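PDB 6C2C: dihydrocoumarin hydrolase, AncDHCH1 from Pseudomonas sp., which probably hydrolyses the lactone dihydrocoumarin with a two-zinc centre of the metallo-beta-lactamase type, as an ancestral relative of methyl-parathion hydrolase. Local coordinates for residues 36-41 with 64-69; 44-49 with 241-246; 24-29 with 214-219. All coordinates share one frame; numbering follows the deposited sequence. Where two conformers were deposited one is given.

Interaction 1 (36-41 with 64-69)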
loop_
_atom_site.group_PDB
_atom_site.type_symbol
_atom_site.label_atom_id
_atom_site.label_comp_id
_atom_site.label_asym_id
_atom_site.label_seq_id
_atom_site.Cartn_x
_atom_site.Cartn_y
_atom_site.Cartn_z
ATOM N N THR A 36 -4.082 -9.082 -5.761
ATOM C CA THR A 36 -4.869 -8.048 -6.408
ATOM C C THR A 36 -6.328 -8.247 -6.050
ATOM O O THR A 36 -6.729 -9.346 -5.637
ATOM C CB THR A 36 -4.761 -8.159 -7.922
ATOM O OG1 THR A 36 -5.273 -9.444 -8.360
ATOM C CG2 THR A 36 -3.341 -7.966 -8.391
ATOM N N VAL A 37 -7.129 -7.201 -6.314
ATOM C CA VAL A 37 -8.586 -7.283 -6.130
ATOM C C VAL A 37 -9.258 -6.364 -7.151
ATOM O O VAL A 37 -8.761 -5.276 -7.441
ATOM C CB VAL A 37 -8.978 -6.909 -4.693
ATOM C CG1 VAL A 37 -8.651 -5.430 -4.409
ATOM C CG2 VAL A 37 -10.463 -7.207 -4.492
ATOM N N ASP A 38 -10.371 -6.825 -7.726
ATOM C CA ASP A 38 -11.069 -6.010 -8.716
ATOM C C ASP A 38 -11.815 -4.907 -8.000
ATOM O O ASP A 38 -12.489 -5.157 -6.990
ATOM C CB ASP A 38 -12.087 -6.854 -9.492
ATOM C CG ASP A 38 -11.461 -7.692 -10.594
ATOM O OD1 ASP A 38 -10.255 -7.555 -10.891
ATOM O OD2 ASP A 38 -12.203 -8.511 -11.187
ATOM N N LEU A 39 -11.745 -3.711 -8.554
ATOM C CA LEU A 39 -12.431 -2.555 -8.008
ATOM C C LEU A 39 -13.383 -2.000 -9.061
ATOM O O LEU A 39 -12.986 -1.829 -10.221
ATOM C CB LEU A 39 -11.461 -1.465 -7.602
ATOM C CG LEU A 39 -10.631 -1.731 -6.338
ATOM C CD1 LEU A 39 -9.767 -0.536 -6.014
ATOM C CD2 LEU A 39 -11.621 -2.048 -5.212
ATOM N N PRO A 40 -14.630 -1.679 -8.697
ATOM C CA PRO A 40 -15.554 -1.003 -9.622
ATOM C C PRO A 40 -15.246 0.484 -9.649
ATOM O O PRO A 40 -15.971 1.313 -9.086
ATOM C CB PRO A 40 -16.928 -1.337 -9.021
ATOM C CG PRO A 40 -16.696 -1.384 -7.579
ATOM C CD PRO A 40 -15.274 -2.001 -7.414
ATOM N N VAL A 41 -14.134 0.832 -10.307
ATOM C CA VAL A 41 -13.644 2.212 -10.232
ATOM C C VAL A 41 -14.552 3.205 -10.956
ATOM O O VAL A 41 -14.493 4.398 -10.655
ATOM C CB VAL A 41 -12.193 2.298 -10.753
ATOM C CG1 VAL A 41 -11.284 1.409 -9.891
ATOM C CG2 VAL A 41 -12.072 1.893 -12.256
ATOM N N PRO A 64 -14.557 -3.748 -14.121
ATOM C CA PRO A 64 -13.778 -3.640 -12.893
ATOM C C PRO A 64 -12.287 -3.862 -13.138
ATOM O O PRO A 64 -11.878 -4.573 -13.999
ATOM C CB PRO A 64 -14.399 -4.662 -11.988
ATOM C CG PRO A 64 -15.120 -5.573 -12.832
ATOM C CD PRO A 64 -15.454 -4.904 -14.077
ATOM N N LEU A 65 -11.538 -3.060 -12.420
ATOM C CA LEU A 65 -10.141 -2.986 -12.577
ATOM C C LEU A 65 -9.398 -3.766 -11.518
ATOM O O LEU A 65 -9.558 -3.569 -10.350
ATOM C CB LEU A 65 -9.746 -1.525 -12.476
ATOM C CG LEU A 65 -8.366 -1.070 -12.877
ATOM C CD1 LEU A 65 -7.876 -1.839 -14.063
ATOM C CD2 LEU A 65 -8.314 0.429 -13.127
ATOM N N GLU A 66 -8.591 -4.668 -11.994
ATOM C CA GLU A 66 -7.761 -5.462 -11.083
ATOM C C GLU A 66 -6.688 -4.561 -10.486
ATOM O O GLU A 66 -5.808 -4.057 -11.196
ATOM C CB GLU A 66 -7.141 -6.618 -11.861
ATOM C CG GLU A 66 -6.294 -7.537 -10.989
ATOM C CD GLU A 66 -5.832 -8.820 -11.699
ATOM O OE1 GLU A 66 -5.971 -8.935 -12.960
ATOM O OE2 GLU A 66 -5.353 -9.730 -10.989
ATOM N N THR A 67 -6.751 -4.370 -9.171
ATOM C CA THR A 67 -5.933 -3.392 -8.477
ATOM C C THR A 67 -4.964 -4.107 -7.557
ATOM O O THR A 67 -5.378 -4.955 -6.757
ATOM C CB THR A 67 -6.848 -2.439 -7.698
ATOM O OG1 THR A 67 -7.734 -1.827 -8.647
ATOM C CG2 THR A 67 -6.063 -1.334 -7.032
ATOM N N SER A 68 -3.676 -3.753 -7.679
ATOM C CA SER A 68 -2.657 -4.285 -6.788
ATOM C C SER A 68 -2.807 -3.738 -5.384
ATOM O O SER A 68 -3.285 -2.629 -5.183
ATOM C CB SER A 68 -1.287 -3.896 -7.279
ATOM O OG SER A 68 -0.966 -4.669 -8.440
ATOM N N VAL A 69 -2.359 -4.542 -4.435
ATOM C CA VAL A 69 -2.255 -4.164 -3.026
ATOM C C VAL A 69 -0.836 -4.468 -2.609
ATOM O O VAL A 69 -0.460 -5.649 -2.493
ATOM C CB VAL A 69 -3.256 -4.916 -2.139
ATOM C CG1 VAL A 69 -3.082 -4.505 -0.586
ATOM C CG2 VAL A 69 -4.726 -4.618 -2.547
#
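Thr-36 meets Glu-66 diagonally across two antiparallel strands: its OG1 donates to Glu-66 OE2 at 2.6 Å, using the anti lone pair of that oxygen. The glutamate can deliver its carboxylate there because CG stands anti to the backbone N (chi1 -178°) and the chain runs on extended, laying CG 3.5 Å from Thr-36 CB. Val-37 pairs with Thr-67 through two backbone bonds, N to Thr-67 O at 2.9 Å and O from Thr-67 N at 2.8 Å. Asp-38 sits in a non-hydrogen-bonded pair with Glu-66, where its CA donates a C-H...O contact to Leu-65 O and its OD1 lies 3.3 Å from Glu-66 CA. Leu-39 forms the second hydrogen-bonded pair, with Leu-65, while its side chain crosses that of Thr-67 at about a right angle, CD1 lying 3.6 Å from Thr-67 OG1. After the strand, Val-41 turns CG2 onto Leu-65 CD2, and Leu-56 of helix 49-58 touches both residues. The two faces thus differ chemically. Thr-36, Asp-38 and Glu-66 make one polar, with Asp-38 OD1 and Glu-66 OE1 5.0 Å apart, a like-charge approach that the Thr-36 bond and a nearby magnesium ion probably offset; Val-37, Leu-39, Leu-65 and Thr-67 make the other mainly apolar, so an amphipathic strand pair results.

Interaction 2 (44-49 with 241-246)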
loop_
_atom_site.group_PDB
_atom_site.type_symbol
_atom_site.label_atom_id
_atom_site.label_comp_id
_atom_site.label_asym_id
_atom_site.label_seq_id
_atom_site.Cartn_x
_atom_site.Cartn_y
_atom_site.Cartn_z
ATOM N N LEU A 44 -16.639 4.041 -7.962
ATOM C CA LEU A 44 -15.941 4.571 -6.796
ATOM C C LEU A 44 -15.310 5.945 -7.048
ATOM O O LEU A 44 -15.205 6.757 -6.120
ATOM C CB LEU A 44 -14.858 3.572 -6.361
ATOM C CG LEU A 44 -15.372 2.252 -5.827
ATOM C CD1 LEU A 44 -14.234 1.253 -5.891
ATOM C CD2 LEU A 44 -15.853 2.436 -4.425
ATOM N N LEU A 45 -14.793 6.211 -8.262
ATOM C CA LEU A 45 -14.192 7.515 -8.513
ATOM C C LEU A 45 -15.256 8.612 -8.540
ATOM O O LEU A 45 -16.384 8.393 -8.991
ATOM C CB LEU A 45 -13.404 7.526 -9.833
ATOM C CG LEU A 45 -12.116 6.677 -9.812
ATOM C CD1 LEU A 45 -11.552 6.555 -11.224
ATOM C CD2 LEU A 45 -11.081 7.387 -8.933
ATOM N N ASN A 46 -14.872 9.799 -8.082
ATOM C CA ASN A 46 -15.829 10.904 -7.889
ATOM C C ASN A 46 -15.877 11.776 -9.138
ATOM O O ASN A 46 -15.475 12.945 -9.165
ATOM C CB ASN A 46 -15.460 11.721 -6.650
ATOM C CG ASN A 46 -15.815 11.010 -5.366
ATOM O OD1 ASN A 46 -16.798 10.291 -5.280
ATOM N ND2 ASN A 46 -14.983 11.202 -4.345
ATOM N N GLN A 47 -16.273 11.118 -10.222
ATOM C CA GLN A 47 -16.527 11.777 -11.497
ATOM C C GLN A 47 -17.437 10.861 -12.304
ATOM O O GLN A 47 -17.708 9.730 -11.911
ATOM C CB GLN A 47 -15.209 12.072 -12.238
ATOM C CG GLN A 47 -14.579 10.786 -12.806
ATOM C CD GLN A 47 -13.372 11.112 -13.655
ATOM O OE1 GLN A 47 -12.996 12.284 -13.817
ATOM N NE2 GLN A 47 -12.734 10.067 -14.201
ATOM N N PRO A 48 -18.017 11.358 -13.395
ATOM C CA PRO A 48 -18.996 10.547 -14.127
ATOM C C PRO A 48 -18.335 9.317 -14.718
ATOM O O PRO A 48 -17.193 9.417 -15.200
ATOM C CB PRO A 48 -19.513 11.497 -15.219
ATOM C CG PRO A 48 -19.144 12.900 -14.757
ATOM C CD PRO A 48 -17.857 12.717 -13.930
ATOM N N PRO A 49 -18.994 8.149 -14.628
ATOM C CA PRO A 49 -18.444 6.899 -15.201
ATOM C C PRO A 49 -17.918 7.025 -16.615
ATOM O O PRO A 49 -16.884 6.417 -16.940
ATOM C CB PRO A 49 -19.630 5.926 -15.132
ATOM C CG PRO A 49 -20.453 6.422 -14.046
ATOM C CD PRO A 49 -20.271 7.897 -13.943
ATOM N N THR A 241 -10.971 12.328 -7.077
ATOM C CA THR A 241 -10.898 11.642 -5.803
ATOM C C THR A 241 -11.722 10.353 -5.843
ATOM O O THR A 241 -12.312 9.965 -6.871
ATOM C CB THR A 241 -11.336 12.621 -4.692
ATOM O OG1 THR A 241 -12.713 13.003 -4.928
ATOM C CG2 THR A 241 -10.451 13.862 -4.674
ATOM N N ILE A 242 -11.765 9.649 -4.706
ATOM C CA ILE A 242 -12.429 8.354 -4.642
ATOM C C ILE A 242 -13.255 8.269 -3.364
ATOM O O ILE A 242 -12.961 8.940 -2.357
ATOM C CB ILE A 242 -11.370 7.201 -4.759
ATOM C CG1 ILE A 242 -11.999 5.845 -5.072
ATOM C CG2 ILE A 242 -10.452 7.114 -3.481
ATOM C CD1 ILE A 242 -10.891 4.849 -5.653
ATOM N N GLN A 243 -14.287 7.431 -3.417
ATOM C CA GLN A 243 -15.180 7.328 -2.268
ATOM C C GLN A 243 -14.438 6.854 -1.023
ATOM O O GLN A 243 -14.848 7.206 0.096
ATOM C CB GLN A 243 -16.360 6.405 -2.592
ATOM C CG GLN A 243 -17.393 7.044 -3.542
ATOM C CD GLN A 243 -18.549 6.111 -3.832
ATOM O OE1 GLN A 243 -19.007 5.996 -4.965
ATOM N NE2 GLN A 243 -19.046 5.459 -2.795
ATOM N N PHE A 244 -13.340 6.079 -1.195
ATOM C CA PHE A 244 -12.605 5.592 -0.038
ATOM C C PHE A 244 -11.956 6.712 0.780
ATOM O O PHE A 244 -11.494 6.444 1.885
ATOM C CB PHE A 244 -11.497 4.620 -0.474
ATOM C CG PHE A 244 -11.977 3.412 -1.226
ATOM C CD1 PHE A 244 -13.104 2.705 -0.812
ATOM C CD2 PHE A 244 -11.270 2.973 -2.359
ATOM C CE1 PHE A 244 -13.516 1.584 -1.495
ATOM C CE2 PHE A 244 -11.687 1.850 -3.039
ATOM C CZ PHE A 244 -12.790 1.145 -2.586
ATOM N N ASP A 245 -11.807 7.912 0.241
ATOM C CA ASP A 245 -11.198 9.012 0.984
ATOM C C ASP A 245 -12.097 9.469 2.115
ATOM O O ASP A 245 -13.272 9.748 1.881
ATOM C CB ASP A 245 -10.957 10.226 0.071
ATOM C CG ASP A 245 -9.918 9.954 -1.017
ATOM O OD1 ASP A 245 -8.926 9.231 -0.784
ATOM O OD2 ASP A 245 -10.084 10.523 -2.119
ATOM N N SER A 246 -11.549 9.591 3.333
ATOM C CA SER A 246 -12.306 10.255 4.412
ATOM C C SER A 246 -12.606 11.730 4.115
ATOM O O SER A 246 -13.696 12.227 4.429
ATOM C CB SER A 246 -11.524 10.138 5.733
ATOM O OG SER A 246 -11.531 8.792 6.190
HETATM O O HOH W 1 -13.260 14.193 -8.059
HETATM O O HOH W 2 -18.321 8.013 -6.332
#
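Leu-44 points both methyl groups at the tip of the Phe-244 ring: CD1 lies 3.6 Å from CZ, CD2 is close to CZ and CE1, and the leucine approaches the ring obliquely. CG of Leu-44 is anti to its carbonyl carbon (chi1 -67°), a torsion that carries the branched end to the phenylalanine; CB, set by the backbone, lies against Ile-242 CG1. Leu-45 and Ile-242 lie side by side at the single backbone bridge, but their side chains run obliquely, and Leu-45 CD2 meets Ile-242 CD1 at 4.2 Å.

The polar pair lies beyond this bridge. Asn-46 ND2 donates to Thr-241 OG1 at 3.0 Å, nearly straight at 172° and with the oxygen in the amide plane. In the conformer given for Gln-243, the amides of Asn-46 and Gln-243 are nearly parallel, the planes 9° apart, and Gln-243 OE1 accepts from Lys-43. OD1 of Asn-46 lies 3.7 Å from Gln-243 CG.

Backbone bonds fix the spacing: Asn-46 N donates to Thr-241 O at 2.8 Å, Gln-243 N to Leu-44 O at 2.9 Å. A water links Asn-46 O to Thr-241 N.

Residues 242-245 form a type I beta turn, closed by Asp-245 N to Ile-242 O and braced by Ile-242 N, which donates to Asp-245 OD2. The other carboxylate oxygen, OD1, accepts from ND1 of the zinc ligand His-205, and the Phe-244 side chain comes within about 5 Å of a zinc ion. The arrangement is therefore that of a loop-to-loop bridge bordering a two-zinc site of the metallo-beta-lactamase superfamily, with Asp-245 as a second-shell partner of a metal ligand.

Interaction 3 (24-29 with 214-219)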
loop_
_atom_site.group_PDB
_atom_site.type_symbol
_atom_site.label_atom_id
_atom_site.label_comp_id
_atom_site.label_asym_id
_atom_site.label_seq_id
_atom_site.Cartn_x
_atom_site.Cartn_y
_atom_site.Cartn_z
ATOM N N LEU A 24 18.492 0.506 -2.523
ATOM C CA LEU A 24 18.299 1.954 -2.343
ATOM C C LEU A 24 19.469 2.407 -1.469
ATOM O O LEU A 24 19.402 2.330 -0.233
ATOM C CB LEU A 24 16.927 2.239 -1.702
ATOM C CG LEU A 24 16.686 3.750 -1.580
ATOM C CD1 LEU A 24 16.058 4.291 -2.885
ATOM C CD2 LEU A 24 15.705 4.066 -0.440
ATOM N N GLY A 25 20.582 2.817 -2.106
ATOM C CA GLY A 25 21.785 3.075 -1.322
ATOM C C GLY A 25 22.208 1.803 -0.613
ATOM O O GLY A 25 22.307 0.717 -1.217
ATOM N N ASP A 26 22.421 1.931 0.680
ATOM C CA ASP A 26 22.796 0.796 1.519
ATOM C C ASP A 26 21.584 -0.062 1.911
ATOM O O ASP A 26 21.757 -1.130 2.542
ATOM C CB ASP A 26 23.466 1.296 2.799
ATOM C CG ASP A 26 24.805 1.976 2.543
ATOM O OD1 ASP A 26 25.465 1.673 1.531
ATOM O OD2 ASP A 26 25.144 2.845 3.354
ATOM N N PHE A 27 20.363 0.411 1.642
ATOM C CA PHE A 27 19.179 -0.308 2.095
ATOM C C PHE A 27 18.714 -1.270 1.013
ATOM O O PHE A 27 18.851 -1.008 -0.182
ATOM C CB PHE A 27 18.000 0.648 2.438
ATOM C CG PHE A 27 18.269 1.657 3.543
ATOM C CD1 PHE A 27 19.374 1.565 4.375
ATOM C CD2 PHE A 27 17.344 2.633 3.777
ATOM C CE1 PHE A 27 19.570 2.468 5.379
ATOM C CE2 PHE A 27 17.509 3.581 4.805
ATOM C CZ PHE A 27 18.619 3.499 5.595
ATOM N N GLU A 28 18.187 -2.406 1.445
ATOM C CA GLU A 28 17.504 -3.347 0.568
ATOM C C GLU A 28 15.985 -3.154 0.696
ATOM O O GLU A 28 15.438 -3.286 1.790
ATOM C CB GLU A 28 17.833 -4.767 0.968
ATOM C CG GLU A 28 17.105 -5.819 0.110
ATOM C CD GLU A 28 16.991 -7.105 0.935
ATOM O OE1 GLU A 28 16.361 -7.101 1.996
ATOM O OE2 GLU A 28 17.582 -8.116 0.557
ATOM N N VAL A 29 15.333 -2.804 -0.408
ATOM C CA VAL A 29 13.867 -2.672 -0.469
ATOM C C VAL A 29 13.323 -3.940 -1.118
ATOM O O VAL A 29 13.880 -4.428 -2.125
ATOM C CB VAL A 29 13.457 -1.426 -1.267
ATOM C CG1 VAL A 29 11.916 -1.395 -1.367
ATOM C CG2 VAL A 29 13.987 -0.201 -0.599
ATOM N N VAL A 214 12.036 7.110 2.829
ATOM C CA VAL A 214 13.168 6.218 3.064
ATOM C C VAL A 214 14.372 6.781 2.343
ATOM O O VAL A 214 14.268 7.085 1.160
ATOM C CB VAL A 214 12.867 4.819 2.513
ATOM C CG1 VAL A 214 14.028 3.872 2.802
ATOM C CG2 VAL A 214 11.521 4.325 3.122
ATOM N N GLU A 215 15.490 6.987 3.033
ATOM C CA GLU A 215 16.639 7.589 2.352
ATOM C C GLU A 215 17.931 6.949 2.814
ATOM O O GLU A 215 18.152 6.748 4.013
ATOM C CB GLU A 215 16.719 9.109 2.577
ATOM C CG GLU A 215 17.804 9.714 1.748
ATOM C CD GLU A 215 17.628 11.206 1.528
ATOM O OE1 GLU A 215 16.677 11.806 2.060
ATOM O OE2 GLU A 215 18.442 11.780 0.790
ATOM N N SER A 216 18.775 6.612 1.838
ATOM C CA SER A 216 20.102 6.113 2.144
ATOM C C SER A 216 21.086 6.600 1.094
ATOM O O SER A 216 20.852 6.403 -0.086
ATOM C CB SER A 216 20.128 4.588 2.180
ATOM O OG SER A 216 21.500 4.142 2.401
ATOM N N LYS A 217 22.214 7.198 1.532
ATOM C CA LYS A 217 23.296 7.583 0.606
ATOM C C LYS A 217 22.742 8.387 -0.578
ATOM O O LYS A 217 23.093 8.157 -1.750
ATOM C CB LYS A 217 24.085 6.348 0.152
ATOM C CG LYS A 217 24.696 5.612 1.315
ATOM C CD LYS A 217 25.599 6.527 2.128
ATOM C CE LYS A 217 26.251 5.832 3.367
ATOM N NZ LYS A 217 27.166 4.698 3.033
ATOM N N GLY A 218 21.873 9.338 -0.253
ATOM C CA GLY A 218 21.280 10.242 -1.232
ATOM C C GLY A 218 20.221 9.648 -2.133
ATOM O O GLY A 218 19.788 10.325 -3.083
ATOM N N GLN A 219 19.854 8.393 -1.932
ATOM C CA GLN A 219 18.843 7.702 -2.725
ATOM C C GLN A 219 17.565 7.688 -1.889
ATOM O O GLN A 219 17.548 7.092 -0.798
ATOM C CB GLN A 219 19.256 6.272 -3.031
ATOM C CG GLN A 219 20.651 6.112 -3.669
ATOM C CD GLN A 219 20.892 7.088 -4.809
ATOM O OE1 GLN A 219 21.824 7.922 -4.768
ATOM N NE2 GLN A 219 20.070 7.004 -5.817
#
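Ser-216 CB sits over the centre of the Phe-27 ring, 3.6 Å from the centroid and only 4° off the ring normal, a CH-pi contact. The same serine turns OG anti to its backbone N (chi1 176°), which brings the hydroxyl to Asp-26 N; that amide donates to OG at 2.9 Å. One residue thus presents its methylene to a ring face and its oxygen to a backbone N-H. Val-214 CG1 meets the ring at its edge, in the ring plane, 3.7 Å from Phe-27 CD2, and also touches Leu-24 CD2. Leu-24 lies obliquely against Gln-219, its CD1 3.8 Å from Gln-219 CB.

At the outer end Lys-217 folds over Asp-26, its chain bent at chi2 and chi4, and NZ forms a salt bridge to OD2 at 2.8 Å on the syn side of the carboxylate. The lysine CE stays beside the same oxygen.

Two tight turns set these groups in place. Residues 24-27 make a type II' turn, in which Leu-24 and Phe-27 exchange backbone hydrogen bonds, and residues 216-219 a type I' turn closed likewise between Ser-216 and Gln-219. In the first, Gly-25 has the positive phi (61°) of that turn type, and its CA lies 3.7 Å from Ser-216 O. Further out, Val-74 of strand 65-75 touches both Phe-27 and Val-214, while Leu-221 of strand 219-223 touches Leu-24.

The contact therefore joins hairpin turns of two different sheets through graded chemistry: the buried Leu-24, Phe-27 and Val-214 pack by apolar contact, the buried Ser-216 spends its CB on the ring face and its OG on Asp-26 N, and the exposed Asp-26 and Lys-217 pair their charges, an ion pair that solvent probably weakens.

How the interactions relate
Strand 27-39 is common to interactions 1 and 3, one near each end, with centres 30 Å apart on opposite sides of the chain's centre. Interaction 1 is pairing within a sheet, governed by regular backbone bonds; interaction 3 joins hairpin turns of separate sheets through side chains, with no backbone-to-backbone bond. Interaction 2 joins two loops and mixes backbone bonds, a side-chain amide and water. It touches interaction 1, where Leu-39 packs on Leu-44 and Phe-244, so the apolar face of the strand pair continues toward the zinc site. All three are partly buried; the charged groups of interactions 1 and 3 are exposed, while hydroxyls such as those of Ser-68 and Ser-216 are buried.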